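Local coordinates for Lin1840 protein (Listeria innocua serovar 6a, PDB 4ZOC) that probably hydrolyses terminal, non-reducing beta-D-glucosyl residues, releasing beta-D-glucose, as a family 3 beta-glucosidase linked to the breakdown of beta-1,2-glucans, at residues T207-T212 and V240-P245; M248-N253 and M294-D299; A662-A667 and K674-E679. The protein carries 2 engineered substitutions. One frame throughout, in Å; residues are numbered along the deposited sequence. Where two conformers were deposited one is given.

Overall arrangement
Interactions 1 and 2 belong to the N-terminal TIM-barrel part and touch each other: the hairpin of 240-245 is followed by the helix that opens in 248-253, and Val241 packs on Leu252. Their centres lie about 15 Å apart. Interaction 1, partly buried, sits against the second subunit and is bridged by water, with two polar side chains turned to the neighbouring chain. Interaction 2 is the more buried, an alanine methyl with one salt bridge at its exposed margin. Interaction 3 stands apart in the fibronectin type III-like domain, its centre about 38 Å from that of interaction 1, and joins two strands through a phenyl ring, valines, a glutamate and a lysine that bonds to a backbone carbonyl.

Interaction 1: T207-T212 and V240-P245; sequences TVNMST and VVDGIP
Val208 and Val240 interlock through their carbonyls, each presenting carbon to the other's oxygen. Val240 CG2 sits in the crowded position between the backbone N and the carbonyl carbon (chi1 -60°), and this brings the methyl 3.5 Å from Val208 O. Val208 answers in kind: CB of Val208 lies 3.5 Å from Val240 O, with its CG1 anti to the backbone N. Each valine thus rests on the other's carbonyl rather than on its methyls. Farther along, Asn209 and Asp242 run side by side in the same direction, both with CG anti to the backbone N, their amide and carboxylate planes 68° apart. Asn209 ND2 stays 3.7 Å from Asp242 OD1, too far to bond, and each polar end has a better partner. Asn209 OD1 accepts from Ser211 N of the second subunit, while Asp242 OD1 takes Ser211 OG and a salt bridge from Arg213 of that same neighbouring chain.

Asp242 and Gly243 form the tip of a type I' beta turn from Val241 to Ile244. This tight two-stranded hairpin lies in the TIM-barrel domain between strand 233-236 and helix 250-260, and meets the loop that runs into helix 212-219. Both tip residues have positive phi.

Water fills in the polar links. One molecule donates to Val208 O at 2.7 Å and accepts from Asn209 ND2, with a weak bond from Gly243 N; a second accepts from Met210 N and, at 2.9 Å, from Asp242 N. A third donates to Asp242 OD2 and meets Thr212 OG1 at 2.6 Å. Ser211, immediately before helix 212-219, caps Glu214 N through OG, the same atom that reaches Asp242 of the second subunit.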
loop_
_atom_site.group_PDB
_atom_site.type_symbol
_atom_site.label_atom_id
_atom_site.label_comp_id
_atom_site.label_asym_id
_atom_site.label_seq_id
_atom_site.Cartn_x
_atom_site.Cartn_y
_atom_site.Cartn_z
ATOM N N THR A 207 -8.612 4.159 -4.935
ATOM C CA THR A 207 -8.800 2.721 -4.786
ATOM C C THR A 207 -8.417 2.156 -3.401
ATOM O O THR A 207 -7.399 2.481 -2.809
ATOM C CB THR A 207 -7.920 2.041 -5.841
ATOM O OG1 THR A 207 -8.295 2.496 -7.135
ATOM C CG2 THR A 207 -7.988 0.520 -5.791
ATOM N N VAL A 208 -9.289 1.287 -2.900
ATOM C CA VAL A 208 -9.049 0.477 -1.694
ATOM C C VAL A 208 -9.152 -0.948 -2.149
ATOM O O VAL A 208 -10.135 -1.314 -2.882
ATOM C CB VAL A 208 -10.133 0.734 -0.660
ATOM C CG1 VAL A 208 -10.119 -0.256 0.485
ATOM C CG2 VAL A 208 -10.015 2.176 -0.113
ATOM N N ASN A 209 -8.208 -1.746 -1.725
ATOM C CA ASN A 209 -8.308 -3.216 -1.958
ATOM C C ASN A 209 -7.614 -3.973 -0.826
ATOM O O ASN A 209 -6.454 -3.660 -0.450
ATOM C CB ASN A 209 -7.680 -3.612 -3.249
ATOM C CG ASN A 209 -7.908 -5.078 -3.558
ATOM O OD1 ASN A 209 -7.005 -5.925 -3.348
ATOM N ND2 ASN A 209 -9.098 -5.392 -4.071
ATOM N N MET A 210 -8.363 -4.911 -0.263
ATOM C CA MET A 210 -7.876 -5.853 0.742
ATOM C C MET A 210 -8.696 -7.155 0.608
ATOM O O MET A 210 -9.816 -7.184 0.018
ATOM C CB MET A 210 -7.941 -5.323 2.188
ATOM C CG MET A 210 -9.337 -5.138 2.808
ATOM S SD MET A 210 -10.181 -3.612 2.346
ATOM C CE MET A 210 -9.124 -2.350 3.024
ATOM N N SER A 211 -8.151 -8.222 1.139
ATOM C CA SER A 211 -8.888 -9.485 1.162
ATOM C C SER A 211 -10.184 -9.318 2.047
ATOM O O SER A 211 -10.244 -8.526 2.962
ATOM C CB SER A 211 -8.035 -10.647 1.621
ATOM O OG SER A 211 -7.846 -10.630 3.048
ATOM N N THR A 212 -11.201 -10.074 1.700
ATOM C CA THR A 212 -12.416 -10.159 2.519
ATOM C C THR A 212 -12.100 -10.449 3.975
ATOM O O THR A 212 -12.601 -9.787 4.900
ATOM C CB THR A 212 -13.388 -11.134 1.933
ATOM O OG1 THR A 212 -13.535 -10.917 0.497
ATOM C CG2 THR A 212 -14.734 -10.931 2.621
ATOM N N VAL A 240 -14.244 2.285 -3.854
ATOM C CA VAL A 240 -14.551 0.813 -4.099
ATOM C C VAL A 240 -14.216 -0.090 -2.919
ATOM O O VAL A 240 -13.281 0.183 -2.162
ATOM C CB VAL A 240 -13.831 0.272 -5.343
ATOM C CG1 VAL A 240 -14.219 0.994 -6.628
ATOM C CG2 VAL A 240 -12.276 0.291 -5.182
ATOM N N VAL A 241 -15.030 -1.096 -2.683
ATOM C CA VAL A 241 -14.735 -2.237 -1.804
ATOM C C VAL A 241 -14.700 -3.440 -2.735
ATOM O O VAL A 241 -15.666 -3.776 -3.379
ATOM C CB VAL A 241 -15.778 -2.343 -0.712
ATOM C CG1 VAL A 241 -15.582 -3.604 0.124
ATOM C CG2 VAL A 241 -15.677 -1.121 0.208
ATOM N N ASP A 242 -13.527 -4.053 -2.818
ATOM C CA ASP A 242 -13.265 -5.091 -3.782
ATOM C C ASP A 242 -13.880 -4.846 -5.179
ATOM O O ASP A 242 -14.603 -5.685 -5.742
ATOM C CB ASP A 242 -13.673 -6.440 -3.198
ATOM C CG ASP A 242 -12.961 -7.605 -3.884
ATOM O OD1 ASP A 242 -12.131 -7.432 -4.771
ATOM O OD2 ASP A 242 -13.302 -8.723 -3.491
ATOM N N GLY A 243 -13.505 -3.697 -5.742
ATOM C CA GLY A 243 -13.846 -3.312 -7.100
ATOM C C GLY A 243 -15.250 -2.739 -7.295
ATOM O O GLY A 243 -15.510 -2.240 -8.364
ATOM N N ILE A 244 -16.102 -2.768 -6.262
ATOM C CA ILE A 244 -17.446 -2.150 -6.383
ATOM C C ILE A 244 -17.589 -0.994 -5.459
ATOM O O ILE A 244 -17.459 -1.148 -4.248
ATOM C CB ILE A 244 -18.578 -3.159 -6.185
ATOM C CG1 ILE A 244 -18.342 -4.341 -7.098
ATOM C CG2 ILE A 244 -19.943 -2.557 -6.407
ATOM C CD1 ILE A 244 -19.318 -5.488 -6.790
ATOM N N PRO A 245 -17.907 0.197 -6.039
ATOM C CA PRO A 245 -18.130 1.365 -5.176
ATOM C C PRO A 245 -19.045 1.047 -4.010
ATOM O O PRO A 245 -20.134 0.473 -4.214
ATOM C CB PRO A 245 -18.758 2.367 -6.138
ATOM C CG PRO A 245 -18.140 2.029 -7.414
ATOM C CD PRO A 245 -18.168 0.523 -7.443
HETATM O O HOH W 1 -10.871 -3.123 -4.729
HETATM O O HOH W 2 -11.465 -4.099 -0.804
HETATM O O HOH W 3 -14.012 -8.585 -0.605
#

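Interaction 2: M248-N253 and M294-D299; sequences MNKWLN and MEAGVD
Close packing centres on one methyl group. Ala296 CB points at segment 248-253 and lodges against the backbone entering the helix, 3.7 Å from Met248 C and close to Lys250 CA. The two chains come very near at this point, the CA atoms of Lys250 and Ala296 being 4.3 Å apart. Asn253, one turn on, brings its CB to 3.2 Å from Ala296 O, a van der Waals contact against a carbonyl oxygen, with its CG anti to the carbonyl carbon; the amide ND2 is given to Ala246 O.

The charged contact lies beside this methyl contact. Lys250 bends at chi3 and chi4, folding its ammonium back to run alongside Glu295, whose chain is extended beyond CG. The resulting salt bridge joins Lys250 NZ to Glu295 OE1 at 2.7 Å, with the nitrogen 32° out of the carboxylate plane. Gln291 takes the other oxygen, OE2.

Capping and hydrogen bonds shape both partners, which are helix ends of the TIM-barrel domain. Asn249 is the N-cap of helix 250-260: its OD1 accepts from Leu252 N at 2.9 Å along a nearly straight 170° line, the donor standing above the carbonyl plane. Helix 286-295 finishes in a Schellman motif at Gly297, whose phi is positive. Water spans the carbonyls, donating to Ala296 O at 2.7 Å and weakly to Asn253 O.

Arg254 adds a further tie, donating from NE to Glu295 O and from NH2 to Met294 O. The start of one helix is therefore docked on the end of another. A charged guanidinium and a water bind carbonyls at the closing end, which would probably offset the partial negative charge gathered there, while Lys250 is likely to stay protonated beside Glu295.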
loop_
_atom_site.group_PDB
_atom_site.type_symbol
_atom_site.label_atom_id
_atom_site.label_comp_id
_atom_site.label_asym_id
_atom_site.label_seq_id
_atom_site.Cartn_x
_atom_site.Cartn_y
_atom_site.Cartn_z
ATOM N N MET A 248 -23.020 1.380 -4.161
ATOM C CA MET A 248 -23.845 0.367 -4.889
ATOM C C MET A 248 -23.374 -1.056 -4.667
ATOM O O MET A 248 -23.640 -1.944 -5.500
ATOM C CB MET A 248 -23.891 0.692 -6.398
ATOM C CG MET A 248 -22.569 0.688 -7.143
ATOM S SD MET A 248 -22.689 0.701 -8.934
ATOM C CE MET A 248 -22.942 -1.062 -9.252
ATOM N N ASN A 249 -22.692 -1.300 -3.545
ATOM C CA ASN A 249 -22.176 -2.641 -3.291
ATOM C C ASN A 249 -23.197 -3.456 -2.505
ATOM O O ASN A 249 -23.376 -3.246 -1.348
ATOM C CB ASN A 249 -20.852 -2.547 -2.618
ATOM C CG ASN A 249 -20.171 -3.877 -2.485
ATOM O OD1 ASN A 249 -20.802 -4.875 -2.259
ATOM N ND2 ASN A 249 -18.833 -3.866 -2.611
ATOM N N LYS A 250 -23.923 -4.351 -3.198
ATOM C CA LYS A 250 -25.041 -5.042 -2.590
ATOM C C LYS A 250 -24.594 -5.940 -1.526
ATOM O O LYS A 250 -25.227 -6.070 -0.469
ATOM C CB LYS A 250 -25.859 -5.904 -3.613
ATOM C CG LYS A 250 -26.373 -5.183 -4.771
ATOM C CD LYS A 250 -27.311 -6.072 -5.625
ATOM C CE LYS A 250 -26.966 -5.979 -7.100
ATOM N NZ LYS A 250 -27.341 -4.651 -7.709
ATOM N N TRP A 251 -23.523 -6.680 -1.803
ATOM C CA TRP A 251 -22.986 -7.591 -0.824
ATOM C C TRP A 251 -22.641 -6.809 0.455
ATOM O O TRP A 251 -23.050 -7.134 1.555
ATOM C CB TRP A 251 -21.730 -8.309 -1.354
ATOM C CG TRP A 251 -20.998 -9.003 -0.227
ATOM C CD1 TRP A 251 -21.274 -10.197 0.292
ATOM C CD2 TRP A 251 -19.831 -8.529 0.439
ATOM N NE1 TRP A 251 -20.392 -10.491 1.294
ATOM C CE2 TRP A 251 -19.497 -9.469 1.404
ATOM C CE3 TRP A 251 -19.056 -7.373 0.324
ATOM C CZ2 TRP A 251 -18.400 -9.320 2.262
ATOM C CZ3 TRP A 251 -18.003 -7.209 1.166
ATOM C CH2 TRP A 251 -17.647 -8.205 2.110
ATOM N N LEU A 252 -21.934 -5.717 0.288
ATOM C CA LEU A 252 -21.557 -4.928 1.458
ATOM C C LEU A 252 -22.738 -4.366 2.252
ATOM O O LEU A 252 -22.768 -4.448 3.438
ATOM C CB LEU A 252 -20.626 -3.784 1.025
ATOM C CG LEU A 252 -20.151 -2.835 2.144
ATOM C CD1 LEU A 252 -19.125 -3.540 3.065
ATOM C CD2 LEU A 252 -19.532 -1.638 1.434
ATOM N N ASN A 253 -23.675 -3.713 1.566
ATOM C CA ASN A 253 -24.738 -3.006 2.260
ATOM C C ASN A 253 -25.992 -3.862 2.617
ATOM O O ASN A 253 -26.658 -3.629 3.652
ATOM C CB ASN A 253 -25.144 -1.816 1.437
ATOM C CG ASN A 253 -23.990 -0.858 1.190
ATOM O OD1 ASN A 253 -23.059 -0.816 1.965
ATOM N ND2 ASN A 253 -24.077 -0.068 0.127
ATOM N N MET A 294 -30.347 1.871 -5.190
ATOM C CA MET A 294 -31.519 1.413 -4.439
ATOM C C MET A 294 -31.502 -0.115 -4.196
ATOM O O MET A 294 -31.898 -0.588 -3.132
ATOM C CB MET A 294 -32.843 1.854 -5.078
ATOM C CG MET A 294 -34.006 1.575 -4.148
ATOM S SD MET A 294 -35.311 2.799 -4.202
ATOM C CE MET A 294 -34.700 3.943 -2.983
ATOM N N GLU A 295 -31.029 -0.879 -5.172
ATOM C CA GLU A 295 -30.857 -2.288 -4.965
ATOM C C GLU A 295 -29.955 -2.569 -3.764
ATOM O O GLU A 295 -30.149 -3.529 -3.008
ATOM C CB GLU A 295 -30.303 -2.922 -6.214
ATOM C CG GLU A 295 -31.372 -3.128 -7.300
ATOM C CD GLU A 295 -30.825 -3.578 -8.628
ATOM O OE1 GLU A 295 -29.591 -3.600 -8.749
ATOM O OE2 GLU A 295 -31.644 -3.965 -9.536
ATOM N N ALA A 296 -28.919 -1.728 -3.610
ATOM C CA ALA A 296 -27.963 -1.892 -2.500
ATOM C C ALA A 296 -28.494 -1.298 -1.215
ATOM O O ALA A 296 -27.838 -1.359 -0.162
ATOM C CB ALA A 296 -26.615 -1.253 -2.878
ATOM N N GLY A 297 -29.684 -0.679 -1.219
ATOM C CA GLY A 297 -30.266 -0.245 0.048
ATOM C C GLY A 297 -29.939 1.145 0.603
ATOM O O GLY A 297 -30.092 1.417 1.829
ATOM N N VAL A 298 -29.479 1.985 -0.281
ATOM C CA VAL A 298 -29.180 3.383 0.031
ATOM C C VAL A 298 -30.544 4.078 0.075
ATOM O O VAL A 298 -31.258 4.068 -0.905
ATOM C CB VAL A 298 -28.265 4.051 -1.029
ATOM C CG1 VAL A 298 -28.127 5.525 -0.724
ATOM C CG2 VAL A 298 -26.884 3.414 -1.045
ATOM N N ASP A 299 -30.862 4.653 1.218
ATOM C CA ASP A 299 -32.160 5.272 1.446
ATOM C C ASP A 299 -32.247 6.714 1.087
ATOM O O ASP A 299 -33.348 7.231 0.899
ATOM C CB ASP A 299 -32.560 5.102 2.880
ATOM C CG ASP A 299 -32.597 3.636 3.283
ATOM O OD1 ASP A 299 -33.057 2.790 2.455
ATOM O OD2 ASP A 299 -32.262 3.356 4.444
HETATM O O HOH W 4 -28.726 -2.052 2.297
#

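Interaction 3: A662-A667 and K674-E679; sequences AFEKVA and KTVTFE
Phe678, the most covered residue, brings one side of its ring, CD1 and CE1, up to segment 662-667 at an oblique angle. With CG anti to the carbonyl carbon (chi1 -57°), it meets the facing strand at two points: CD1 of Phe678 is 3.5 Å from Ala662 CB, and its CE1 is 3.8 Å from Glu664 CB. Glu664 stretches out fully, CG anti to the backbone N, and meets Val676 tip to tip, so that both carboxylate oxygens straddle a methyl; Glu664 OE2 lies 3.2 Å from Val676 CG1. Val676 turns its other methyl, CG2, toward Val666 CG2 at 4.1 Å.

Lys674 closes the far end. Its straight chain slides past Val666 in the opposite direction and delivers NZ to Ala667 O at 2.8 Å, in the carbonyl plane.

The strand axes run nearly antiparallel, 156° apart, at a closest approach of 8.0 Å, too wide for backbone pairing. Each strand bonds elsewhere instead: 659-668 to strand 638-648, and 673-680 to strand 624-632. Side chains thus join facing edge strands of two separate sheets, as expected of the beta sandwich of a fibronectin type III-like domain.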
loop_
_atom_site.group_PDB
_atom_site.type_symbol
_atom_site.label_atom_id
_atom_site.label_comp_id
_atom_site.label_asym_id
_atom_site.label_seq_id
_atom_site.Cartn_x
_atom_site.Cartn_y
_atom_site.Cartn_z
ATOM N N ALA A 662 -7.261 -4.280 25.790
ATOM C CA ALA A 662 -7.777 -3.582 26.914
ATOM C C ALA A 662 -6.911 -2.398 27.182
ATOM O O ALA A 662 -5.714 -2.393 26.912
ATOM C CB ALA A 662 -7.881 -4.492 28.187
ATOM N N PHE A 663 -7.529 -1.375 27.728
ATOM C CA PHE A 663 -6.777 -0.189 28.192
ATOM C C PHE A 663 -7.584 0.563 29.247
ATOM O O PHE A 663 -8.830 0.539 29.201
ATOM C CB PHE A 663 -6.438 0.739 26.999
ATOM C CG PHE A 663 -7.654 1.342 26.329
ATOM C CD1 PHE A 663 -8.272 0.697 25.304
ATOM C CD2 PHE A 663 -8.159 2.570 26.748
ATOM C CE1 PHE A 663 -9.344 1.260 24.688
ATOM C CE2 PHE A 663 -9.255 3.123 26.113
ATOM C CZ PHE A 663 -9.865 2.466 25.080
ATOM N N GLU A 664 -6.901 1.230 30.176
ATOM C CA GLU A 664 -7.526 2.099 31.177
ATOM C C GLU A 664 -6.513 3.159 31.574
ATOM O O GLU A 664 -5.311 2.898 31.828
ATOM C CB GLU A 664 -7.947 1.348 32.484
ATOM C CG GLU A 664 -8.651 2.273 33.447
ATOM C CD GLU A 664 -9.226 1.638 34.693
ATOM O OE1 GLU A 664 -9.545 0.429 34.689
ATOM O OE2 GLU A 664 -9.382 2.379 35.704
ATOM N N LYS A 665 -6.969 4.366 31.577
ATOM C CA LYS A 665 -6.174 5.495 32.002
ATOM C C LYS A 665 -6.396 5.729 33.501
ATOM O O LYS A 665 -7.532 5.844 33.956
ATOM C CB LYS A 665 -6.541 6.748 31.210
ATOM C CG LYS A 665 -5.632 7.908 31.445
ATOM C CD LYS A 665 -5.998 8.960 30.395
ATOM C CE LYS A 665 -4.852 9.730 29.951
ATOM N NZ LYS A 665 -5.259 10.735 28.935
ATOM N N VAL A 666 -5.307 5.766 34.251
ATOM C CA VAL A 666 -5.417 5.706 35.726
ATOM C C VAL A 666 -4.772 6.951 36.290
ATOM O O VAL A 666 -3.661 7.236 35.988
ATOM C CB VAL A 666 -4.751 4.426 36.312
ATOM C CG1 VAL A 666 -5.007 4.309 37.794
ATOM C CG2 VAL A 666 -5.278 3.144 35.668
ATOM N N ALA A 667 -5.531 7.715 37.067
ATOM C CA ALA A 667 -5.074 8.923 37.733
ATOM C C ALA A 667 -4.541 8.610 39.158
ATOM O O ALA A 667 -5.167 7.845 39.918
ATOM C CB ALA A 667 -6.229 9.886 37.832
ATOM N N LYS A 674 -3.074 2.070 42.924
ATOM C CA LYS A 674 -4.381 1.570 42.554
ATOM C C LYS A 674 -4.281 0.235 41.870
ATOM O O LYS A 674 -3.271 -0.088 41.313
ATOM C CB LYS A 674 -5.120 2.524 41.650
ATOM C CG LYS A 674 -5.580 3.821 42.317
ATOM C CD LYS A 674 -6.371 4.657 41.306
ATOM C CE LYS A 674 -6.917 5.884 41.968
ATOM N NZ LYS A 674 -7.512 6.807 40.978
ATOM N N THR A 675 -5.356 -0.539 41.926
ATOM C CA THR A 675 -5.422 -1.845 41.281
ATOM C C THR A 675 -6.564 -1.805 40.275
ATOM O O THR A 675 -7.675 -1.337 40.610
ATOM C CB THR A 675 -5.623 -2.955 42.321
ATOM O OG1 THR A 675 -4.446 -3.002 43.129
ATOM C CG2 THR A 675 -5.773 -4.272 41.675
ATOM N N VAL A 676 -6.298 -2.243 39.036
ATOM C CA VAL A 676 -7.356 -2.222 38.016
ATOM C C VAL A 676 -7.388 -3.602 37.461
ATOM O O VAL A 676 -6.375 -4.335 37.464
ATOM C CB VAL A 676 -7.217 -1.104 36.910
ATOM C CG1 VAL A 676 -7.794 0.220 37.362
ATOM C CG2 VAL A 676 -5.803 -0.871 36.498
ATOM N N THR A 677 -8.561 -4.007 37.048
ATOM C CA THR A 677 -8.722 -5.367 36.546
ATOM C C THR A 677 -9.271 -5.306 35.160
ATOM O O THR A 677 -10.061 -4.436 34.833
ATOM C CB THR A 677 -9.639 -6.238 37.437
ATOM O OG1 THR A 677 -10.913 -5.580 37.550
ATOM C CG2 THR A 677 -9.063 -6.364 38.769
ATOM N N PHE A 678 -8.814 -6.197 34.310
ATOM C CA PHE A 678 -9.341 -6.251 32.922
ATOM C C PHE A 678 -9.874 -7.649 32.660
ATOM O O PHE A 678 -9.312 -8.597 33.130
ATOM C CB PHE A 678 -8.236 -5.951 31.898
ATOM C CG PHE A 678 -7.543 -4.654 32.069
ATOM C CD1 PHE A 678 -8.098 -3.479 31.567
ATOM C CD2 PHE A 678 -6.344 -4.580 32.738
ATOM C CE1 PHE A 678 -7.417 -2.300 31.708
ATOM C CE2 PHE A 678 -5.664 -3.406 32.872
ATOM C CZ PHE A 678 -6.209 -2.262 32.366
ATOM N N GLU A 679 -10.953 -7.795 31.914
ATOM C CA GLU A 679 -11.438 -9.125 31.465
ATOM C C GLU A 679 -11.172 -9.243 29.979
ATOM O O GLU A 679 -11.692 -8.456 29.176
ATOM C CB GLU A 679 -12.941 -9.274 31.737
ATOM C CG GLU A 679 -13.472 -10.655 31.344
ATOM C CD GLU A 679 -14.933 -10.848 31.550
ATOM O OE1 GLU A 679 -15.365 -11.977 31.352
ATOM O OE2 GLU A 679 -15.655 -9.892 31.895
HETATM O O HOH W 5 -8.119 6.891 37.792
#